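Local coordinates for sensor-type histidine kinase prrB (PDB 1YSR) that autophosphorylates as the sensor histidine kinase of the PrrB/PrrA two-component system, here seen as its C-terminal ATP-binding domain, which binds the ATP used to phosphorylate a histidine, at the interface of chains A and B. Coordinates in Å, arbitrary orientation; residue numbers count along the deposited sequence, not the author numbering. Chains: chain A/B, Sensor-type histidine kinase prrB.

Contact 1: the interface of chains A and B. Residues chain A 7, 39, 41; chain B 45-46, 49, 118, 122.
A:Pro7, A:Ile39 and A:Val41 pack against B:Leu49 and its neighbours. This is an apolar patch where two strands of chain A, 6-9 and 39-42, meet helices 44-60 and 117-125 of chain B. The structure alone does not show that the two domains pair in the cell, so this may be a crystal contact.

The carbon contacts centre on B:Leu49. Its CG lies anti to the backbone N (chi1 180°), which sends the branched end out towards chain A. Methyl CD2 of B:Leu49 then touches CG2 of A:Val41 at 3.7 Å and CG of the A:Pro7 ring at 3.8 Å. Both side chains run at about a right angle to B:Leu49. Lower down, CB of B:Leu49 meets CG2 of A:Ile39 at 3.9 Å. The ring atom CB of A:Pro7 rests on CA of B:Gly46 at 3.9 Å. The bare glycine probably lets the ring approach the helix backbone.

Carbon also meets polar groups. CG2 of A:Ile39 sits 3.5 Å from the carbonyl O of B:Ala45. From the opposite direction, the bent side chain of B:Gln122 brings its amide to the proline ring, with NE2 3.5 Å from CG of A:Pro7.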
loop_
_atom_site.group_PDB
_atom_site.type_symbol
_atom_site.label_atom_id
_atom_site.label_comp_id
_atom_site.label_asym_id
_atom_site.label_seq_id
_atom_site.Cartn_x
_atom_site.Cartn_y
_atom_site.Cartn_z
ATOM N N PRO A 7 0.015 -1.877 8.374
ATOM C CA PRO A 7 1.347 -2.252 7.925
ATOM C C PRO A 7 1.510 -1.837 6.475
ATOM O O PRO A 7 0.609 -2.053 5.680
ATOM C CB PRO A 7 1.327 -3.801 8.055
ATOM C CG PRO A 7 0.371 -4.051 9.194
ATOM C CD PRO A 7 -0.747 -3.077 8.797
ATOM N N ILE A 39 9.168 -2.426 6.532
ATOM C CA ILE A 39 7.749 -2.296 6.868
ATOM C C ILE A 39 7.576 -1.189 7.899
ATOM O O ILE A 39 8.305 -1.197 8.919
ATOM C CB ILE A 39 7.152 -3.612 7.460
ATOM C CG1 ILE A 39 7.598 -4.858 6.637
ATOM C CG2 ILE A 39 5.625 -3.507 7.526
ATOM C CD1 ILE A 39 7.087 -4.829 5.197
ATOM N N VAL A 41 4.210 1.298 9.888
ATOM C CA VAL A 41 2.794 1.393 10.035
ATOM C C VAL A 41 2.439 2.790 9.573
ATOM O O VAL A 41 3.091 3.778 9.970
ATOM C CB VAL A 41 2.390 1.142 11.511
ATOM C CG1 VAL A 41 0.945 1.550 11.767
ATOM C CG2 VAL A 41 2.598 -0.385 11.824
ATOM N N ALA B 45 2.971 -7.917 4.468
ATOM C CA ALA B 45 3.529 -6.769 5.226
ATOM C C ALA B 45 3.367 -6.981 6.720
ATOM O O ALA B 45 4.314 -6.787 7.504
ATOM C CB ALA B 45 2.879 -5.433 4.800
ATOM N N GLY B 46 2.165 -7.432 7.086
ATOM C CA GLY B 46 1.793 -7.670 8.478
ATOM C C GLY B 46 2.620 -8.772 9.096
ATOM O O GLY B 46 3.151 -8.632 10.177
ATOM N N LEU B 49 6.063 -7.509 9.474
ATOM C CA LEU B 49 6.082 -6.580 10.595
ATOM C C LEU B 49 6.212 -7.327 11.909
ATOM O O LEU B 49 7.014 -6.946 12.793
ATOM C CB LEU B 49 4.762 -5.805 10.599
ATOM C CG LEU B 49 4.624 -4.776 11.736
ATOM C CD1 LEU B 49 5.823 -3.765 11.825
ATOM C CD2 LEU B 49 3.278 -4.058 11.670
ATOM N N LEU B 118 1.857 -5.589 18.292
ATOM C CA LEU B 118 1.792 -5.701 16.821
ATOM C C LEU B 118 1.765 -7.165 16.400
ATOM O O LEU B 118 1.068 -7.511 15.449
ATOM C CB LEU B 118 3.001 -5.053 16.149
ATOM C CG LEU B 118 3.027 -3.527 16.080
ATOM C CD1 LEU B 118 4.359 -3.040 15.485
ATOM C CD2 LEU B 118 1.795 -2.974 15.318
ATOM N N GLN B 122 -1.260 -9.040 14.474
ATOM C CA GLN B 122 -1.147 -9.711 13.154
ATOM C C GLN B 122 -1.512 -11.203 13.247
ATOM O O GLN B 122 -2.183 -11.768 12.361
ATOM C CB GLN B 122 0.203 -9.447 12.512
ATOM C CG GLN B 122 0.451 -7.965 12.253
ATOM C CD GLN B 122 -0.557 -7.399 11.253
ATOM O OE1 GLN B 122 -0.863 -8.062 10.249
ATOM N NE2 GLN B 122 -1.106 -6.212 11.540
#

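Contact 2: the interface of chains A and B. Residues chain A 37, 73-75; chain B 24, 48.
B:Ile24 packs on the end of strand 66-74 of chain A, while B:Arg48 reaches the loop at A:Thr37. Both chains are the ATP-binding domain of a histidine kinase, of the family shared with DNA gyrase B and HSP90. The contact joins the end of helix 10-24 and a residue of helix 44-60 in chain B to strand and loop ends of chain A. It may reflect crystal packing.

Apolar packing belongs to B:Ile24. Its two branches part over chain A. CD1 of B:Ile24, at the end of the longer branch, meets CB of A:Ser73 at 3.9 Å. The short branch, CG2, lies over the start of A:Arg75. CG2 of B:Ile24 is 3.7 Å from the backbone N of A:Arg75 and 3.8 Å from its CG. Beyond CG the arginine chain runs on extended to NE.

A water supplies a polar link beside this packing. It is 3.3 Å from the backbone N of A:Arg75 and 3.1 Å from the carbonyl O of B:Ile24, the last residue of its helix.

A looser polar approach is made by the guanidinium of B:Arg48. The chain turns at its CB-CG bond (chi2 65°) and crosses A:Thr37 at a slant. NH1 of B:Arg48 comes to 3.3 Å from the carbonyl O of A:Thr37, and its NH2 lies 3.6 Å from CB of the same threonine.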
loop_
_atom_site.group_PDB
_atom_site.type_symbol
_atom_site.label_atom_id
_atom_site.label_comp_id
_atom_site.label_asym_id
_atom_site.label_seq_id
_atom_site.Cartn_x
_atom_site.Cartn_y
_atom_site.Cartn_z
ATOM N N THR A 37 13.829 -4.705 2.395
ATOM C CA THR A 37 12.411 -4.567 2.690
ATOM C C THR A 37 12.177 -3.851 3.993
ATOM O O THR A 37 12.716 -4.257 5.047
ATOM C CB THR A 37 11.692 -5.941 2.654
ATOM O OG1 THR A 37 11.644 -6.391 1.305
ATOM C CG2 THR A 37 10.283 -5.813 3.139
ATOM N N SER A 73 16.761 1.436 5.791
ATOM C CA SER A 73 16.209 1.100 7.118
ATOM C C SER A 73 17.197 1.246 8.253
ATOM O O SER A 73 18.380 0.912 8.108
ATOM C CB SER A 73 15.785 -0.374 7.149
ATOM O OG SER A 73 15.006 -0.725 6.029
ATOM N N SER A 74 16.686 1.649 9.401
ATOM C CA SER A 74 17.483 1.769 10.629
ATOM C C SER A 74 16.590 1.483 11.827
ATOM O O SER A 74 15.380 1.246 11.674
ATOM C CB SER A 74 18.107 3.179 10.722
ATOM O OG SER A 74 17.110 4.180 10.751
ATOM N N ARG A 75 17.178 1.484 13.024
ATOM C CA ARG A 75 16.385 1.244 14.212
ATOM C C ARG A 75 15.345 2.346 14.313
ATOM O O ARG A 75 14.287 2.111 14.800
ATOM C CB ARG A 75 17.273 1.203 15.464
ATOM C CG ARG A 75 18.316 0.061 15.499
ATOM C CD ARG A 75 19.461 0.442 16.514
ATOM N NE ARG A 75 20.387 -0.659 16.845
ATOM C CZ ARG A 75 20.433 -1.276 18.030
ATOM N NH1 ARG A 75 19.600 -0.918 19.018
ATOM N NH2 ARG A 75 21.298 -2.268 18.229
ATOM N N ILE B 24 20.656 -4.012 10.088
ATOM C CA ILE B 24 20.201 -3.036 11.040
ATOM C C ILE B 24 20.884 -3.140 12.399
ATOM O O ILE B 24 21.067 -2.115 13.082
ATOM C CB ILE B 24 18.644 -3.089 11.238
ATOM C CG1 ILE B 24 17.931 -2.873 9.895
ATOM C CG2 ILE B 24 18.191 -2.013 12.262
ATOM C CD1 ILE B 24 16.408 -2.931 9.970
ATOM N N ARG B 48 5.593 -9.845 8.022
ATOM C CA ARG B 48 6.951 -9.332 8.157
ATOM C C ARG B 48 7.069 -8.352 9.313
ATOM O O ARG B 48 8.058 -8.329 10.034
ATOM C CB ARG B 48 7.427 -8.701 6.832
ATOM C CG ARG B 48 8.793 -8.063 6.876
ATOM C CD ARG B 48 9.922 -9.085 7.124
ATOM N NE ARG B 48 11.104 -8.243 7.378
ATOM C CZ ARG B 48 12.011 -7.910 6.463
ATOM N NH1 ARG B 48 12.985 -7.069 6.789
ATOM N NH2 ARG B 48 11.972 -8.447 5.255
HETATM O O HOH W 1 20.301 0.739 12.277
#

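Contact 3: the interface of chains A and B. Residues chain A 75, 149-150; chain B 52-53, 56, 60, 102.
The backbone of chain A ends at A:Ser150 (phi -107°), just after A:Pro149, and lays that residue over B:Ala56 and B:Asn53 on helix 44-60. That helix carries the N box of histidine kinases, and B:Asn53 and B:Lys60 belong to it.

The hydroxyl and the terminal carboxylate of A:Ser150 are held by different partners. B:Asn53 has its CG anti to the backbone N (chi1 -178°), and its amide extends towards the serine. ND2 of B:Asn53 donates to OG of A:Ser150 at 3.0 Å. The bond is nearly straight (174° at H), and OG lies in the amide plane. The hydroxyl OG of B:Ser102 donates to the carboxylate oxygen OXT of A:Ser150 at 2.8 Å. Between these bonds the packing is tight, with CB of A:Ser150 3.5 Å from CB of B:Ala56.

B:Lys60 grips a second segment. NZ of B:Lys60 donates to the backbone O of A:Arg75 at 3.2 Å, approaching from slightly outside the carbonyl plane. The two side chains run antiparallel past one another, and CE of B:Lys60 touches CB of A:Arg75 at 3.7 Å.

In this kinase family the N box serves ATP and its metal ion. The tail of chain A therefore probably sits by the nucleotide site of chain B. Docking it there may help to hold the two domains in this packing, which need not be the biological one.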
loop_
_atom_site.group_PDB
_atom_site.type_symbol
_atom_site.label_atom_id
_atom_site.label_comp_id
_atom_site.label_asym_id
_atom_site.label_seq_id
_atom_site.Cartn_x
_atom_site.Cartn_y
_atom_site.Cartn_z
ATOM N N ARG A 75 17.178 1.484 13.024
ATOM C CA ARG A 75 16.385 1.244 14.212
ATOM C C ARG A 75 15.345 2.346 14.313
ATOM O O ARG A 75 14.287 2.111 14.800
ATOM C CB ARG A 75 17.273 1.203 15.464
ATOM C CG ARG A 75 18.316 0.061 15.499
ATOM C CD ARG A 75 19.461 0.442 16.514
ATOM N NE ARG A 75 20.387 -0.659 16.845
ATOM C CZ ARG A 75 20.433 -1.276 18.030
ATOM N NH1 ARG A 75 19.600 -0.918 19.018
ATOM N NH2 ARG A 75 21.298 -2.268 18.229
ATOM N N PRO A 149 7.972 1.284 13.490
ATOM C CA PRO A 149 6.894 0.773 14.344
ATOM C C PRO A 149 7.302 0.032 15.621
ATOM O O PRO A 149 6.412 -0.300 16.441
ATOM C CB PRO A 149 6.150 -0.180 13.393
ATOM C CG PRO A 149 7.268 -0.757 12.547
ATOM C CD PRO A 149 8.287 0.345 12.377
ATOM N N SER A 150 8.603 -0.228 15.762
ATOM C CA SER A 150 9.193 -0.957 16.898
ATOM C C SER A 150 9.987 -0.077 17.875
ATOM O O SER A 150 10.513 0.990 17.507
ATOM C CB SER A 150 10.120 -2.059 16.361
ATOM O OG SER A 150 9.380 -2.927 15.517
ATOM O OXT SER A 150 10.143 -0.449 19.061
ATOM N N ASP B 52 9.643 -8.574 12.318
ATOM C CA ASP B 52 10.532 -7.442 12.567
ATOM C C ASP B 52 10.343 -6.989 13.992
ATOM O O ASP B 52 11.294 -6.697 14.713
ATOM C CB ASP B 52 10.198 -6.228 11.692
ATOM C CG ASP B 52 10.513 -6.415 10.269
ATOM O OD1 ASP B 52 11.281 -7.335 9.928
ATOM O OD2 ASP B 52 9.961 -5.599 9.465
ATOM N N ASN B 53 9.096 -6.921 14.419
ATOM C CA ASN B 53 8.847 -6.369 15.736
ATOM C C ASN B 53 9.376 -7.327 16.811
ATOM O O ASN B 53 9.910 -6.889 17.834
ATOM C CB ASN B 53 7.371 -6.070 15.907
ATOM C CG ASN B 53 7.051 -5.431 17.249
ATOM O OD1 ASN B 53 6.253 -5.980 18.019
ATOM N ND2 ASN B 53 7.617 -4.249 17.505
ATOM N N ALA B 56 13.078 -6.906 16.910
ATOM C CA ALA B 56 13.407 -5.609 17.496
ATOM C C ALA B 56 13.284 -5.645 19.027
ATOM O O ALA B 56 14.136 -5.124 19.742
ATOM C CB ALA B 56 12.522 -4.525 16.906
ATOM N N LYS B 60 16.416 -4.677 21.314
ATOM C CA LYS B 60 16.361 -3.399 22.035
ATOM C C LYS B 60 16.035 -3.602 23.518
ATOM O O LYS B 60 16.504 -2.853 24.383
ATOM C CB LYS B 60 15.396 -2.398 21.346
ATOM C CG LYS B 60 15.668 -2.265 19.802
ATOM C CD LYS B 60 14.591 -1.531 18.975
ATOM C CE LYS B 60 15.247 -0.821 17.785
ATOM N NZ LYS B 60 14.354 -0.615 16.559
ATOM N N SER B 102 5.587 -1.642 21.603
ATOM C CA SER B 102 6.962 -1.207 21.773
ATOM C C SER B 102 7.173 0.250 21.301
ATOM O O SER B 102 8.239 0.850 21.503
ATOM C CB SER B 102 7.896 -2.134 21.008
ATOM O OG SER B 102 9.230 -1.780 21.301
#

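Contact 4: the interface of chains A and B. Residues chain A 37, 39, 149; chain B 45, 48-49, 52.
Strand 39-42 of chain A, the loop before it and the C-terminal loop meet one face of helix 44-60 of chain B. A:Ile39 and A:Pro149 supply the apolar side.

A:Ile39 places CG1 beside the backbone N (chi1 -45°), and this branch leans on the aliphatic part of B:Arg48. CG1 of A:Ile39 is 3.4 Å from CG of B:Arg48. A:Pro149 lies alongside B:Leu49, the two running in opposite directions. Ring atom CG of A:Pro149 is tight against methyl CD1 of B:Leu49, at 3.4 Å. B:Leu49 offers this methyl to the C-terminal loop.

The polar side is built around B:Asp52. Within chain B, NE of B:Arg48 donates to OD1 of B:Asp52 at 2.7 Å. The bond is straight (174° at H) and meets the carboxylate on its syn side, though tilted 20° from its plane, with OD1 in the guanidinium plane. This salt bridge should help to fix the rotation of both groups. The other carboxylate oxygen, OD2, holds two waters that reach chain A. One water is 2.8 Å from OD2 of B:Asp52 and 2.9 Å from the carbonyl O of A:Ile39. The second is 2.6 Å from OD2 of B:Asp52, and also meets the backbone N of A:Ile39 and the carbonyl O of A:Thr37.

The site lies midway along the interface, where strand 39-42 and the C-terminal loop of one ATP-binding domain face the first half of the other's N-box helix.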
loop_
_atom_site.group_PDB
_atom_site.type_symbol
_atom_site.label_atom_id
_atom_site.label_comp_id
_atom_site.label_asym_id
_atom_site.label_seq_id
_atom_site.Cartn_x
_atom_site.Cartn_y
_atom_site.Cartn_z
ATOM N N THR A 37 13.829 -4.705 2.395
ATOM C CA THR A 37 12.411 -4.567 2.690
ATOM C C THR A 37 12.177 -3.851 3.993
ATOM O O THR A 37 12.716 -4.257 5.047
ATOM C CB THR A 37 11.692 -5.941 2.654
ATOM O OG1 THR A 37 11.644 -6.391 1.305
ATOM C CG2 THR A 37 10.283 -5.813 3.139
ATOM N N ILE A 39 9.168 -2.426 6.532
ATOM C CA ILE A 39 7.749 -2.296 6.868
ATOM C C ILE A 39 7.576 -1.189 7.899
ATOM O O ILE A 39 8.305 -1.197 8.919
ATOM C CB ILE A 39 7.152 -3.612 7.460
ATOM C CG1 ILE A 39 7.598 -4.858 6.637
ATOM C CG2 ILE A 39 5.625 -3.507 7.526
ATOM C CD1 ILE A 39 7.087 -4.829 5.197
ATOM N N PRO A 149 7.972 1.284 13.490
ATOM C CA PRO A 149 6.894 0.773 14.344
ATOM C C PRO A 149 7.302 0.032 15.621
ATOM O O PRO A 149 6.412 -0.300 16.441
ATOM C CB PRO A 149 6.150 -0.180 13.393
ATOM C CG PRO A 149 7.268 -0.757 12.547
ATOM C CD PRO A 149 8.287 0.345 12.377
ATOM N N ALA B 45 2.971 -7.917 4.468
ATOM C CA ALA B 45 3.529 -6.769 5.226
ATOM C C ALA B 45 3.367 -6.981 6.720
ATOM O O ALA B 45 4.314 -6.787 7.504
ATOM C CB ALA B 45 2.879 -5.433 4.800
ATOM N N ARG B 48 5.593 -9.845 8.022
ATOM C CA ARG B 48 6.951 -9.332 8.157
ATOM C C ARG B 48 7.069 -8.352 9.313
ATOM O O ARG B 48 8.058 -8.329 10.034
ATOM C CB ARG B 48 7.427 -8.701 6.832
ATOM C CG ARG B 48 8.793 -8.063 6.876
ATOM C CD ARG B 48 9.922 -9.085 7.124
ATOM N NE ARG B 48 11.104 -8.243 7.378
ATOM C CZ ARG B 48 12.011 -7.910 6.463
ATOM N NH1 ARG B 48 12.985 -7.069 6.789
ATOM N NH2 ARG B 48 11.972 -8.447 5.255
ATOM N N LEU B 49 6.063 -7.509 9.474
ATOM C CA LEU B 49 6.082 -6.580 10.595
ATOM C C LEU B 49 6.212 -7.327 11.909
ATOM O O LEU B 49 7.014 -6.946 12.793
ATOM C CB LEU B 49 4.762 -5.805 10.599
ATOM C CG LEU B 49 4.624 -4.776 11.736
ATOM C CD1 LEU B 49 5.823 -3.765 11.825
ATOM C CD2 LEU B 49 3.278 -4.058 11.670
ATOM N N ASP B 52 9.643 -8.574 12.318
ATOM C CA ASP B 52 10.532 -7.442 12.567
ATOM C C ASP B 52 10.343 -6.989 13.992
ATOM O O ASP B 52 11.294 -6.697 14.713
ATOM C CB ASP B 52 10.198 -6.228 11.692
ATOM C CG ASP B 52 10.513 -6.415 10.269
ATOM O OD1 ASP B 52 11.281 -7.335 9.928
ATOM O OD2 ASP B 52 9.961 -5.599 9.465
HETATM O O HOH W 2 9.503 -3.121 10.684
HETATM O O HOH W 3 11.279 -4.130 7.778
#

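The four contacts form one continuous surface. Contact 1 and contact 4 are about 5 Å apart between their C-alpha centres and share A:Ile39, B:Ala45 and B:Leu49. Contact 4 also links to contact 2, about 8 Å away, through A:Thr37 and B:Arg48, and to contact 3, about 9 Å away, through A:Pro149 and B:Asp52. Contact 2 and contact 3 share A:Arg75. Helix 44-60 of chain B takes part in all of them. The interface is not an exact two-fold: the copies use different surfaces. The deposited assembly holds three copies, and this pairing may be due to crystal packing.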